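Local coordinates for gamma-glutamyltranspeptidase (Ggt) (Helicobacter pylori 26695, PDB 5BPK), which probably catalyses hydrolysis and transfer of gamma-glutamyl groups from glutathione and related compounds, as a member of the N-terminal nucleophile (Ntn) hydrolases, at residues A[98-103]-A[143-148]; A[262-267]-A[277-282]; A[229-234]-A[254-259]; A[38-43]-A[50-55]. All blocks are in the same frame, centred on the assembly; numbering follows the deposited sequence.

Contact 1: A[98-103]-A[143-148]. With 4UD ((2S)-amino[(5S)-4,5-dihydro-1,2-oxazol-5-yl]acetic acid), chain O; EDO (1,2-ethanediol), chain M.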
loop_
_atom_site.group_PDB
_atom_site.type_symbol
_atom_site.label_atom_id
_atom_site.label_comp_id
_atom_site.label_asym_id
_atom_site.label_seq_id
_atom_site.Cartn_x
_atom_site.Cartn_y
_atom_site.Cartn_z
ATOM N N VAL A 98 -7.347 0.588 -15.616
ATOM C CA VAL A 98 -8.303 -0.065 -14.735
ATOM C C VAL A 98 -7.708 -0.199 -13.352
ATOM O O VAL A 98 -6.486 -0.145 -13.191
ATOM C CB VAL A 98 -8.712 -1.454 -15.279
ATOM C CG1 VAL A 98 -9.271 -1.326 -16.706
ATOM C CG2 VAL A 98 -7.539 -2.407 -15.243
ATOM N N ALA A 99 -8.575 -0.317 -12.354
ATOM C CA ALA A 99 -8.154 -0.483 -10.964
ATOM C C ALA A 99 -8.811 -1.739 -10.431
ATOM O O ALA A 99 -10.020 -1.921 -10.591
ATOM C CB ALA A 99 -8.555 0.711 -10.136
ATOM N N LEU A 100 -8.018 -2.623 -9.847
ATOM C CA LEU A 100 -8.532 -3.825 -9.226
ATOM C C LEU A 100 -8.546 -3.657 -7.704
ATOM O O LEU A 100 -7.516 -3.418 -7.090
ATOM C CB LEU A 100 -7.682 -5.029 -9.612
ATOM C CG LEU A 100 -8.098 -6.373 -9.017
ATOM C CD1 LEU A 100 -9.504 -6.762 -9.402
ATOM C CD2 LEU A 100 -7.079 -7.442 -9.410
ATOM N N ASP A 101 -9.733 -3.788 -7.132
ATOM C CA ASP A 101 -9.974 -3.745 -5.696
ATOM C C ASP A 101 -10.009 -5.196 -5.208
ATOM O O ASP A 101 -10.989 -5.913 -5.448
ATOM C CB ASP A 101 -11.320 -3.010 -5.458
ATOM C CG ASP A 101 -11.854 -3.113 -4.032
ATOM O OD1 ASP A 101 -11.267 -3.790 -3.164
ATOM O OD2 ASP A 101 -12.931 -2.507 -3.810
ATOM N N PHE A 102 -8.935 -5.621 -4.534
ATOM C CA PHE A 102 -8.943 -6.864 -3.767
ATOM C C PHE A 102 -8.712 -6.596 -2.269
ATOM O O PHE A 102 -8.037 -7.339 -1.564
ATOM C CB PHE A 102 -8.016 -7.934 -4.375
ATOM C CG PHE A 102 -6.553 -7.554 -4.485
ATOM C CD1 PHE A 102 -6.074 -6.859 -5.586
ATOM C CD2 PHE A 102 -5.637 -8.020 -3.555
ATOM C CE1 PHE A 102 -4.718 -6.577 -5.711
ATOM C CE2 PHE A 102 -4.272 -7.722 -3.669
ATOM C CZ PHE A 102 -3.817 -7.000 -4.760
ATOM N N ARG A 103 -9.323 -5.513 -1.807
ATOM C CA ARG A 103 -9.304 -5.125 -0.399
ATOM C C ARG A 103 -10.134 -6.093 0.439
ATOM O O ARG A 103 -11.173 -6.588 -0.004
ATOM C CB ARG A 103 -9.862 -3.711 -0.272
ATOM C CG ARG A 103 -9.891 -3.111 1.125
ATOM C CD ARG A 103 -8.506 -2.849 1.692
ATOM N NE ARG A 103 -8.560 -1.861 2.771
ATOM C CZ ARG A 103 -7.515 -1.456 3.489
ATOM N NH1 ARG A 103 -6.318 -1.973 3.297
ATOM N NH2 ARG A 103 -7.668 -0.534 4.425
ATOM N N MET A 143 -5.083 -11.894 -7.233
ATOM C CA MET A 143 -4.084 -12.476 -8.131
ATOM C C MET A 143 -4.754 -13.228 -9.267
ATOM O O MET A 143 -4.385 -13.051 -10.433
ATOM C CB MET A 143 -3.131 -13.419 -7.387
ATOM C CG MET A 143 -2.237 -12.753 -6.342
ATOM S SD MET A 143 -1.175 -11.421 -6.938
ATOM C CE MET A 143 -1.989 -10.004 -6.233
ATOM N N GLU A 144 -5.753 -14.046 -8.940
ATOM C CA GLU A 144 -6.426 -14.833 -9.970
ATOM C C GLU A 144 -7.207 -13.945 -10.948
ATOM O O GLU A 144 -7.185 -14.169 -12.166
ATOM C CB GLU A 144 -7.357 -15.876 -9.354
ATOM C CG GLU A 144 -7.936 -16.816 -10.402
ATOM C CD GLU A 144 -8.868 -17.845 -9.817
ATOM O OE1 GLU A 144 -8.413 -18.983 -9.619
ATOM O OE2 GLU A 144 -10.045 -17.506 -9.552
ATOM N N ALA A 145 -7.906 -12.951 -10.415
ATOM C CA ALA A 145 -8.699 -12.034 -11.233
ATOM C C ALA A 145 -7.858 -11.337 -12.302
ATOM O O ALA A 145 -8.239 -11.303 -13.480
ATOM C CB ALA A 145 -9.399 -11.007 -10.352
ATOM N N MET A 146 -6.709 -10.787 -11.920
ATOM C CA MET A 146 -5.893 -10.106 -12.932
ATOM C C MET A 146 -5.272 -11.099 -13.921
ATOM O O MET A 146 -5.216 -10.819 -15.114
ATOM C CB MET A 146 -4.863 -9.136 -12.336
ATOM C CG MET A 146 -3.719 -9.707 -11.573
ATOM S SD MET A 146 -2.689 -8.300 -11.058
ATOM C CE MET A 146 -2.770 -8.438 -9.284
ATOM N N LEU A 147 -4.859 -12.270 -13.448
ATOM C CA LEU A 147 -4.308 -13.278 -14.351
ATOM C C LEU A 147 -5.342 -13.717 -15.386
ATOM O O LEU A 147 -5.052 -13.774 -16.591
ATOM C CB LEU A 147 -3.838 -14.499 -13.569
ATOM C CG LEU A 147 -3.053 -15.507 -14.403
ATOM C CD1 LEU A 147 -1.790 -14.860 -14.982
ATOM C CD2 LEU A 147 -2.717 -16.717 -13.564
ATOM N N LYS A 148 -6.548 -14.022 -14.917
ATOM C CA LYS A 148 -7.616 -14.459 -15.813
ATOM C C LYS A 148 -7.974 -13.412 -16.863
ATOM O O LYS A 148 -8.156 -13.749 -18.026
ATOM C CB LYS A 148 -8.857 -14.885 -15.032
ATOM C CG LYS A 148 -8.747 -16.283 -14.462
ATOM C CD LYS A 148 -10.088 -16.788 -13.917
ATOM C CE LYS A 148 -9.998 -18.248 -13.479
ATOM N NZ LYS A 148 -11.337 -18.847 -13.202
HETATM C C3 4UD O . 0.764 -0.437 4.560
HETATM C C4 4UD O . -1.434 -0.129 4.607
HETATM C C5 4UD O . -0.371 -0.808 5.450
HETATM C C6 4UD O . -2.671 0.364 5.371
HETATM C C8 4UD O . -3.626 0.913 4.334
HETATM O O9 4UD O . -4.352 0.181 3.707
HETATM O O10 4UD O . -3.676 2.242 4.087
HETATM N N7 4UD O . -3.332 -0.751 6.063
HETATM O O2 4UD O . -0.800 1.012 4.035
HETATM N N1 4UD O . 0.441 0.570 3.819
HETATM C C1 EDO M . -12.317 -11.765 -12.360
HETATM O O1 EDO M . -13.121 -10.664 -11.935
HETATM C C2 EDO M . -11.385 -11.315 -13.480
HETATM O O2 EDO M . -10.814 -12.448 -14.150
#
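Leu100 and Phe102 on strand 98-102 meet Met143, Ala145 and Met146 on helix 143-148, a piece of the helix-on-sheet layering of the Ntn-hydrolase fold. Strand and helix run roughly antiparallel (151°), their axes 9.6 Å apart at closest.

The contact between them is apolar. Leu100 CG lies anti to the backbone N (chi1 179°), and CD1 and CD2 beyond it reach the helix, the side chain crossing that of Met146 at about a right angle. Leu100 CD2 lies 4.0 Å from Met146 CB, while Leu100 CD1 touches Ala145 CB more loosely at 4.4 Å. Met143 starts away from the strand, but its bent chain brings the methyl back: Met143 CE sits 3.8 Å from Phe102 CZ and 4.1 Å from Phe102 CE2. Met146 CE approaches the same ring at CE1. Helix 61-75 also packs on both methionines, through Phe70 and Val66.

The strand's C-terminal end carries a polar set of its own. Asp101 OD1 accepts from Arg103 N at 2.9 Å, forming an Asx turn. Arg103, paired with Asp43 and Glu40 of the other Ggt chain, enters the ligand pocket, where its NH1 donates to O9 of the bound 4UD at 2.9 Å (N-H...O angle 130°).

Contact 2: A[262-267]-A[277-282]. With EDO (1,2-ethanediol), chain M.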
loop_
_atom_site.group_PDB
_atom_site.type_symbol
_atom_site.label_atom_id
_atom_site.label_comp_id
_atom_site.label_asym_id
_atom_site.label_seq_id
_atom_site.Cartn_x
_atom_site.Cartn_y
_atom_site.Cartn_z
ATOM N N LYS A 262 -13.425 -6.372 -7.109
ATOM C CA LYS A 262 -14.150 -5.438 -7.948
ATOM C C LYS A 262 -13.205 -4.729 -8.894
ATOM O O LYS A 262 -12.197 -4.161 -8.478
ATOM C CB LYS A 262 -14.907 -4.432 -7.103
ATOM C CG LYS A 262 -16.064 -5.102 -6.351
ATOM C CD LYS A 262 -17.030 -4.117 -5.745
ATOM C CE LYS A 262 -17.702 -3.239 -6.782
ATOM N NZ LYS A 262 -18.948 -2.616 -6.240
ATOM N N TRP A 263 -13.518 -4.794 -10.184
ATOM C CA TRP A 263 -12.848 -3.956 -11.166
ATOM C C TRP A 263 -13.503 -2.590 -11.154
ATOM O O TRP A 263 -14.696 -2.459 -11.446
ATOM C CB TRP A 263 -12.939 -4.559 -12.559
ATOM C CG TRP A 263 -12.210 -5.839 -12.691
ATOM C CD1 TRP A 263 -12.740 -7.095 -12.653
ATOM C CD2 TRP A 263 -10.803 -6.001 -12.883
ATOM N NE1 TRP A 263 -11.748 -8.031 -12.805
ATOM C CE2 TRP A 263 -10.548 -7.391 -12.958
ATOM C CE3 TRP A 263 -9.734 -5.111 -13.014
ATOM C CZ2 TRP A 263 -9.260 -7.905 -13.159
ATOM C CZ3 TRP A 263 -8.468 -5.620 -13.219
ATOM C CH2 TRP A 263 -8.239 -7.006 -13.281
ATOM N N ARG A 264 -12.726 -1.579 -10.795
ATOM C CA ARG A 264 -13.233 -0.234 -10.628
ATOM C C ARG A 264 -12.534 0.707 -11.587
ATOM O O ARG A 264 -11.416 0.446 -12.040
ATOM C CB ARG A 264 -13.012 0.240 -9.195
ATOM C CG ARG A 264 -13.603 -0.683 -8.127
ATOM C CD ARG A 264 -13.617 0.016 -6.803
ATOM N NE ARG A 264 -14.079 -0.758 -5.653
ATOM C CZ ARG A 264 -15.308 -0.698 -5.136
ATOM N NH1 ARG A 264 -16.248 0.045 -5.702
ATOM N NH2 ARG A 264 -15.600 -1.393 -4.037
ATOM N N LYS A 265 -13.179 1.832 -11.856
ATOM C CA LYS A 265 -12.523 2.918 -12.546
ATOM C C LYS A 265 -11.482 3.525 -11.610
ATOM O O LYS A 265 -11.762 3.742 -10.425
ATOM C CB LYS A 265 -13.524 3.978 -12.953
ATOM C CG LYS A 265 -14.486 3.528 -14.041
ATOM C CD LYS A 265 -15.333 4.695 -14.495
ATOM C CE LYS A 265 -16.393 4.285 -15.497
ATOM N NZ LYS A 265 -17.221 5.460 -15.904
ATOM N N PRO A 266 -10.263 3.746 -12.116
ATOM C CA PRO A 266 -9.304 4.480 -11.310
ATOM C C PRO A 266 -9.729 5.926 -11.160
ATOM O O PRO A 266 -10.559 6.418 -11.932
ATOM C CB PRO A 266 -8.006 4.401 -12.126
ATOM C CG PRO A 266 -8.419 4.145 -13.502
ATOM C CD PRO A 266 -9.774 3.502 -13.486
ATOM N N VAL A 267 -9.169 6.597 -10.167
ATOM C CA VAL A 267 -9.278 8.041 -10.105
ATOM C C VAL A 267 -8.174 8.620 -10.997
ATOM O O VAL A 267 -7.021 8.156 -10.981
ATOM C CB VAL A 267 -9.239 8.576 -8.657
ATOM C CG1 VAL A 267 -7.948 8.214 -7.946
ATOM C CG2 VAL A 267 -9.464 10.084 -8.646
ATOM N N ILE A 277 -2.949 8.310 -12.847
ATOM C CA ILE A 277 -3.894 7.188 -12.708
ATOM C C ILE A 277 -3.632 6.541 -11.357
ATOM O O ILE A 277 -2.552 6.001 -11.137
ATOM C CB ILE A 277 -3.693 6.115 -13.817
ATOM C CG1 ILE A 277 -3.697 6.771 -15.206
ATOM C CG2 ILE A 277 -4.752 4.992 -13.713
ATOM C CD1 ILE A 277 -5.027 7.336 -15.625
ATOM N N SER A 278 -4.610 6.568 -10.461
ATOM C CA SER A 278 -4.397 6.041 -9.113
ATOM C C SER A 278 -5.643 5.383 -8.533
ATOM O O SER A 278 -6.685 5.286 -9.211
ATOM C CB SER A 278 -3.843 7.146 -8.199
ATOM O OG SER A 278 -3.325 6.609 -6.987
ATOM N N MET A 279 -5.532 4.900 -7.295
ATOM C CA MET A 279 -6.591 4.067 -6.733
ATOM C C MET A 279 -7.741 4.860 -6.147
ATOM O O MET A 279 -7.552 5.774 -5.337
ATOM C CB MET A 279 -6.065 3.114 -5.675
ATOM C CG MET A 279 -7.100 2.104 -5.232
ATOM S SD MET A 279 -7.595 0.995 -6.575
ATOM C CE MET A 279 -9.296 0.647 -6.091
ATOM N N SER A 280 -8.930 4.453 -6.569
ATOM C CA SER A 280 -10.202 5.038 -6.178
ATOM C C SER A 280 -10.719 4.379 -4.892
ATOM O O SER A 280 -10.102 3.440 -4.386
ATOM C CB SER A 280 -11.179 4.793 -7.319
ATOM O OG SER A 280 -11.094 3.447 -7.778
ATOM N N PRO A 281 -11.871 4.850 -4.368
ATOM C CA PRO A 281 -12.431 4.179 -3.204
ATOM C C PRO A 281 -12.584 2.679 -3.448
ATOM O O PRO A 281 -13.012 2.275 -4.526
ATOM C CB PRO A 281 -13.779 4.878 -3.024
ATOM C CG PRO A 281 -13.461 6.291 -3.418
ATOM C CD PRO A 281 -12.566 6.123 -4.633
ATOM N N PRO A 282 -12.264 1.845 -2.449
ATOM C CA PRO A 282 -12.112 2.117 -1.024
ATOM C C PRO A 282 -10.740 2.590 -0.541
ATOM O O PRO A 282 -10.515 2.630 0.665
ATOM C CB PRO A 282 -12.468 0.772 -0.393
ATOM C CG PRO A 282 -11.957 -0.198 -1.369
ATOM C CD PRO A 282 -12.237 0.401 -2.714
HETATM C C1 EDO M . -12.317 -11.765 -12.360
HETATM O O1 EDO M . -13.121 -10.664 -11.935
HETATM C C2 EDO M . -11.385 -11.315 -13.480
HETATM O O2 EDO M . -10.814 -12.448 -14.150
#
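Val267 and Ser278 form an antiparallel hydrogen-bonded pair in the beta hairpin of strands 262-271 and 274-278, at one margin of this chain's four-stranded sheet. Ser278 N donates to Val267 O at 2.9 Å and nearly straight (164°), whereas the return bond, Val267 N to Ser278 O at 3.0 Å, is more bent (137°). Beside them, the Pro266 and Ile277 side chains point the same way, Pro266 CB 3.7 Å from Ile277 CG2.

Past the pair both segments leave the ladder as loop, and a side chain makes the next bond. Ser280 OG lies between its backbone N and carbonyl carbon (chi1 46°), from where it donates to Lys265 O at 2.7 Å. Further along, the extended Arg264 chain passes Pro281 and the cis-linked Pro282. Pro281 O lies over one face of the guanidinium without a hydrogen bond, 3.3 Å from Arg264 CD, and Pro282 CD is 3.7 Å from Arg264 NE.

The polar ends find their partners outside the two segments: Ser278 OG bonds to Thr77 of the other Ggt chain, and Arg264 forms salt bridges with Asp101 through NE and with Asp334 through NH2. These two carboxylates would be expected to favour the charged form and limit its rotation beside Pro281 and Pro282.

Contact 3: A[229-234]-A[254-259]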
loop_
_atom_site.group_PDB
_atom_site.type_symbol
_atom_site.label_atom_id
_atom_site.label_comp_id
_atom_site.label_asym_id
_atom_site.label_seq_id
_atom_site.Cartn_x
_atom_site.Cartn_y
_atom_site.Cartn_z
ATOM N N LYS A 229 -10.430 -21.046 -5.733
ATOM C CA LYS A 229 -11.301 -21.934 -4.959
ATOM C C LYS A 229 -10.531 -22.822 -3.966
ATOM O O LYS A 229 -11.106 -23.278 -2.972
ATOM C CB LYS A 229 -12.171 -22.784 -5.893
ATOM C CG LYS A 229 -13.332 -22.011 -6.506
ATOM N N GLY A 230 -9.239 -23.044 -4.222
ATOM C CA GLY A 230 -8.371 -23.762 -3.284
ATOM C C GLY A 230 -8.088 -23.016 -1.993
ATOM O O GLY A 230 -7.635 -23.606 -1.001
ATOM N N PHE A 231 -8.344 -21.709 -2.003
ATOM C CA PHE A 231 -8.242 -20.877 -0.813
ATOM C C PHE A 231 -9.616 -20.612 -0.199
ATOM O O PHE A 231 -9.781 -20.727 1.025
ATOM C CB PHE A 231 -7.561 -19.547 -1.155
ATOM C CG PHE A 231 -7.346 -18.643 0.038
ATOM C CD1 PHE A 231 -6.177 -18.732 0.779
ATOM C CD2 PHE A 231 -8.300 -17.703 0.416
ATOM C CE1 PHE A 231 -5.963 -17.909 1.880
ATOM C CE2 PHE A 231 -8.087 -16.868 1.530
ATOM C CZ PHE A 231 -6.922 -16.974 2.255
ATOM N N TYR A 232 -10.582 -20.229 -1.039
ATOM C CA TYR A 232 -11.889 -19.737 -0.575
ATOM C C TYR A 232 -12.942 -20.829 -0.331
ATOM O O TYR A 232 -14.012 -20.530 0.207
ATOM C CB TYR A 232 -12.450 -18.665 -1.535
ATOM C CG TYR A 232 -11.600 -17.397 -1.553
ATOM C CD1 TYR A 232 -11.743 -16.421 -0.565
ATOM C CD2 TYR A 232 -10.636 -17.202 -2.536
ATOM C CE1 TYR A 232 -10.948 -15.272 -0.563
ATOM C CE2 TYR A 232 -9.828 -16.064 -2.550
ATOM C CZ TYR A 232 -9.988 -15.106 -1.558
ATOM O OH TYR A 232 -9.195 -13.991 -1.557
ATOM N N GLN A 233 -12.637 -22.067 -0.732
ATOM C CA GLN A 233 -13.520 -23.215 -0.519
ATOM C C GLN A 233 -12.693 -24.435 -0.098
ATOM O O GLN A 233 -11.477 -24.356 0.051
ATOM C CB GLN A 233 -14.321 -23.509 -1.799
ATOM C CG GLN A 233 -15.216 -22.355 -2.276
ATOM C CD GLN A 233 -16.055 -22.715 -3.493
ATOM O OE1 GLN A 233 -16.418 -23.876 -3.694
ATOM N NE2 GLN A 233 -16.374 -21.714 -4.307
ATOM N N GLY A 234 -13.353 -25.568 0.114
ATOM C CA GLY A 234 -12.638 -26.803 0.431
ATOM C C GLY A 234 -11.863 -26.780 1.740
ATOM O O GLY A 234 -12.246 -26.086 2.691
ATOM N N GLU A 254 -18.893 -19.046 4.689
ATOM C CA GLU A 254 -19.809 -18.192 3.937
ATOM C C GLU A 254 -19.127 -16.882 3.527
ATOM O O GLU A 254 -19.293 -16.417 2.392
ATOM C CB GLU A 254 -21.085 -17.890 4.724
ATOM C CG GLU A 254 -22.171 -17.222 3.864
ATOM C CD GLU A 254 -23.445 -16.883 4.626
ATOM O OE1 GLU A 254 -23.521 -17.154 5.848
ATOM O OE2 GLU A 254 -24.372 -16.334 3.991
ATOM N N ASP A 255 -18.347 -16.306 4.436
ATOM C CA ASP A 255 -17.563 -15.109 4.114
ATOM C C ASP A 255 -16.618 -15.387 2.951
ATOM O O ASP A 255 -16.521 -14.607 2.007
ATOM C CB ASP A 255 -16.734 -14.651 5.313
ATOM C CG ASP A 255 -17.549 -13.941 6.368
ATOM O OD1 ASP A 255 -18.215 -12.946 6.041
ATOM O OD2 ASP A 255 -17.492 -14.353 7.541
ATOM N N LEU A 256 -15.924 -16.514 3.025
ATOM C CA LEU A 256 -14.893 -16.837 2.048
ATOM C C LEU A 256 -15.522 -17.099 0.681
ATOM O O LEU A 256 -15.039 -16.588 -0.329
ATOM C CB LEU A 256 -14.047 -18.026 2.516
ATOM C CG LEU A 256 -13.195 -17.764 3.767
ATOM C CD1 LEU A 256 -12.776 -19.074 4.425
ATOM C CD2 LEU A 256 -11.982 -16.878 3.505
ATOM N N ALA A 257 -16.623 -17.861 0.657
ATOM C CA ALA A 257 -17.313 -18.179 -0.597
ATOM C C ALA A 257 -17.953 -16.953 -1.261
ATOM O O ALA A 257 -18.199 -16.962 -2.473
ATOM C CB ALA A 257 -18.366 -19.274 -0.366
ATOM N N SER A 258 -18.214 -15.912 -0.465
ATOM C CA SER A 258 -18.801 -14.665 -0.967
ATOM C C SER A 258 -17.789 -13.530 -1.225
ATOM O O SER A 258 -18.190 -12.423 -1.634
ATOM C CB SER A 258 -19.915 -14.174 -0.033
ATOM O OG SER A 258 -19.454 -13.847 1.266
ATOM N N TYR A 259 -16.497 -13.791 -1.038
ATOM C CA TYR A 259 -15.493 -12.750 -1.285
ATOM C C TYR A 259 -15.442 -12.455 -2.779
ATOM O O TYR A 259 -15.317 -13.375 -3.595
ATOM C CB TYR A 259 -14.066 -13.088 -0.790
ATOM C CG TYR A 259 -13.204 -11.887 -1.077
ATOM C CD1 TYR A 259 -13.185 -10.819 -0.193
ATOM C CD2 TYR A 259 -12.562 -11.737 -2.307
ATOM C CE1 TYR A 259 -12.497 -9.670 -0.480
ATOM C CE2 TYR A 259 -11.871 -10.574 -2.619
ATOM C CZ TYR A 259 -11.853 -9.542 -1.698
ATOM O OH TYR A 259 -11.197 -8.380 -1.993
#
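Tyr232 lies against Leu256 and Tyr259, and its ring does most of the touching. Tyr232 CD1 comes within 3.3 Å of Leu256 O, the carbonyl oxygen approaching the ring obliquely, while Leu256 CD2 nears the same ring carbon at 4.1 Å. In return, Leu256 CB rests 3.4 Å from Tyr232 O, so each residue's backbone oxygen is met by the other's side chain. Tyr232 CE1 also contacts Tyr259 CB at 3.8 Å; Tyr259 CG, anti to its backbone N (chi1 -178°), lies 4.1 Å from that same Tyr232 CE1. The two tyrosine ring planes differ by 14° but are offset so far that the ring centres lie 5.8 Å apart.

This is where the C-terminal ends of two short helices, 229-232 and 253-257, come together beside helix 139-150 in the helical part of the chain. Several neighbours surround this pair. Phe231 CD2 stands 3.5 Å above the centre of the Tyr232 ring. Leu256 O accepts from Tyr259 N at 3.2 Å. Leu256 is also packed by Ala237 and Ile240 of helix 234-246. The phenol of Tyr232 is held at the start of helix 139-150 by Pro137 O and Ala141 N, that of Tyr259 by Arg103 O. At the subunit interface the Phe231 ring meets Phe35 of the other Ggt chain.

Contact 4: A[38-43]-A[50-55]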
loop_
_atom_site.group_PDB
_atom_site.type_symbol
_atom_site.label_atom_id
_atom_site.label_comp_id
_atom_site.label_asym_id
_atom_site.label_seq_id
_atom_site.Cartn_x
_atom_site.Cartn_y
_atom_site.Cartn_z
ATOM N N GLY A 38 11.685 -5.031 -19.982
ATOM C CA GLY A 38 11.071 -4.230 -18.932
ATOM C C GLY A 38 11.651 -4.527 -17.560
ATOM O O GLY A 38 12.744 -5.082 -17.447
ATOM N N LEU A 39 10.929 -4.123 -16.517
ATOM C CA LEU A 39 11.377 -4.303 -15.133
ATOM C C LEU A 39 10.241 -4.769 -14.242
ATOM O O LEU A 39 9.082 -4.369 -14.420
ATOM C CB LEU A 39 11.956 -3.002 -14.557
ATOM C CG LEU A 39 13.317 -2.555 -15.090
ATOM C CD1 LEU A 39 13.680 -1.163 -14.576
ATOM C CD2 LEU A 39 14.391 -3.557 -14.728
ATOM N N ALA A 40 10.595 -5.605 -13.276
ATOM C CA ALA A 40 9.688 -6.052 -12.220
ATOM C C ALA A 40 10.411 -5.812 -10.894
ATOM O O ALA A 40 11.390 -6.498 -10.583
ATOM C CB ALA A 40 9.353 -7.522 -12.407
ATOM N N LEU A 41 9.954 -4.826 -10.131
ATOM C CA LEU A 41 10.655 -4.402 -8.918
ATOM C C LEU A 41 9.797 -4.530 -7.670
ATOM O O LEU A 41 8.671 -4.026 -7.624
ATOM C CB LEU A 41 11.114 -2.949 -9.055
ATOM C CG LEU A 41 12.094 -2.587 -10.168
ATOM C CD1 LEU A 41 12.350 -1.088 -10.139
ATOM C CD2 LEU A 41 13.379 -3.364 -10.002
ATOM N N SER A 42 10.356 -5.200 -6.671
ATOM C CA SER A 42 9.727 -5.389 -5.374
ATOM C C SER A 42 10.754 -5.127 -4.275
ATOM O O SER A 42 11.933 -4.907 -4.554
ATOM C CB SER A 42 9.189 -6.817 -5.248
ATOM O OG SER A 42 10.207 -7.729 -4.848
ATOM N N SER A 43 10.300 -5.186 -3.027
ATOM C CA SER A 43 11.161 -4.988 -1.870
ATOM C C SER A 43 11.963 -6.225 -1.455
ATOM O O SER A 43 12.692 -6.165 -0.469
ATOM C CB SER A 43 10.323 -4.501 -0.681
ATOM O OG SER A 43 9.869 -3.174 -0.906
ATOM N N ILE A 50 12.167 -13.348 -9.517
ATOM C CA ILE A 50 11.093 -14.201 -10.033
ATOM C C ILE A 50 10.257 -13.421 -11.064
ATOM O O ILE A 50 9.996 -13.916 -12.165
ATOM C CB ILE A 50 10.218 -14.763 -8.877
ATOM C CG1 ILE A 50 10.947 -15.906 -8.162
ATOM C CG2 ILE A 50 8.878 -15.248 -9.390
ATOM C CD1 ILE A 50 10.351 -16.251 -6.800
ATOM N N GLY A 51 9.860 -12.195 -10.717
ATOM C CA GLY A 51 9.105 -11.347 -11.647
ATOM C C GLY A 51 9.883 -11.035 -12.919
ATOM O O GLY A 51 9.342 -11.067 -14.023
ATOM N N GLN A 52 11.168 -10.737 -12.758
ATOM C CA GLN A 52 12.027 -10.402 -13.894
ATOM C C GLN A 52 12.196 -11.601 -14.837
ATOM O O GLN A 52 12.203 -11.434 -16.061
ATOM C CB GLN A 52 13.397 -9.903 -13.408
ATOM C CG GLN A 52 14.211 -9.207 -14.505
ATOM C CD GLN A 52 13.616 -7.880 -14.959
ATOM O OE1 GLN A 52 13.047 -7.124 -14.162
ATOM N NE2 GLN A 52 13.749 -7.587 -16.247
ATOM N N LYS A 53 12.333 -12.800 -14.271
ATOM C CA LYS A 53 12.433 -14.024 -15.060
ATOM C C LYS A 53 11.152 -14.259 -15.862
ATOM O O LYS A 53 11.225 -14.677 -17.014
ATOM C CB LYS A 53 12.756 -15.224 -14.162
ATOM C CG LYS A 53 12.923 -16.537 -14.904
ATOM C CD LYS A 53 13.598 -17.579 -14.018
ATOM N N VAL A 54 9.985 -13.960 -15.281
ATOM C CA VAL A 54 8.726 -14.041 -16.037
ATOM C C VAL A 54 8.756 -13.145 -17.283
ATOM O O VAL A 54 8.401 -13.589 -18.377
ATOM C CB VAL A 54 7.481 -13.741 -15.165
ATOM C CG1 VAL A 54 6.233 -13.608 -16.037
ATOM C CG2 VAL A 54 7.292 -14.842 -14.113
ATOM N N LEU A 55 9.213 -11.906 -17.130
ATOM C CA LEU A 55 9.391 -11.020 -18.283
ATOM C C LEU A 55 10.410 -11.582 -19.290
ATOM O O LEU A 55 10.167 -11.551 -20.503
ATOM C CB LEU A 55 9.809 -9.617 -17.853
ATOM C CG LEU A 55 8.836 -8.838 -16.977
ATOM C CD1 LEU A 55 9.449 -7.501 -16.580
ATOM C CD2 LEU A 55 7.476 -8.645 -17.666
HETATM O O HOH W 1 13.979 -6.875 -11.467
#
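Ala40 and Gln52 bring strand 38-41 and helix 50-55 together, their CA atoms 5.2 Å apart. The segments run close to antiparallel (157°), with axes 7.1 Å apart at closest, as in a strand-turn-helix unit in which the chain folds straight back on itself. The helix comes this near at a residue without a side chain: Ala40 CB presses on the backbone of Gly51, 3.6 Å from its C atom. One turn later Leu55 lays CD1 against the strand backbone, 3.7 Å from Leu39 C.

Gln52 supplies the polar link. Its CG is anti to the backbone N, and the bend at chi2 (68°) carries CD to the strand side. There the amide grips two backbone groups, much as a neighbouring strand would. Gln52 NE2 donates to Gly38 O at 3.0 Å along an almost straight N-H...O line (175°), although it stands above the carbonyl plane; Gln52 OE1 accepts from Ala40 N, also at 3.0 Å. Residues Leu39, Ala40 and Leu41 also pair in an antiparallel ladder with a strand of the other Ggt chain, continuing the sheet across the interface. A water bridges the two segments, donating to Gln52 OE1 at 2.9 Å and to Ala40 O at 2.8 Å.

All four contacts are largely buried, but contact 1 and contact 2 lie nearer the chain centre than contact 4 and, farther out, contact 3. Contacts 1 and 2 hold the same sheet: strands 97-102 and 262-271 are neighbours paired through their backbones, and one ethanediol bridges the two contacts. Contact 3 meets contact 1 through Tyr259 OH and Arg103 O, and its segment 254-259 leads into the strand of contact 2. Contact 4 touches none of the others. Chemistry follows place: contact 1 packs a strand on a helix and contact 3 joins two helix ends, both by apolar and aromatic groups, whereas backbone groups are bonded by strand pairing and a serine in contact 2 and by a glutamine amide in contact 4.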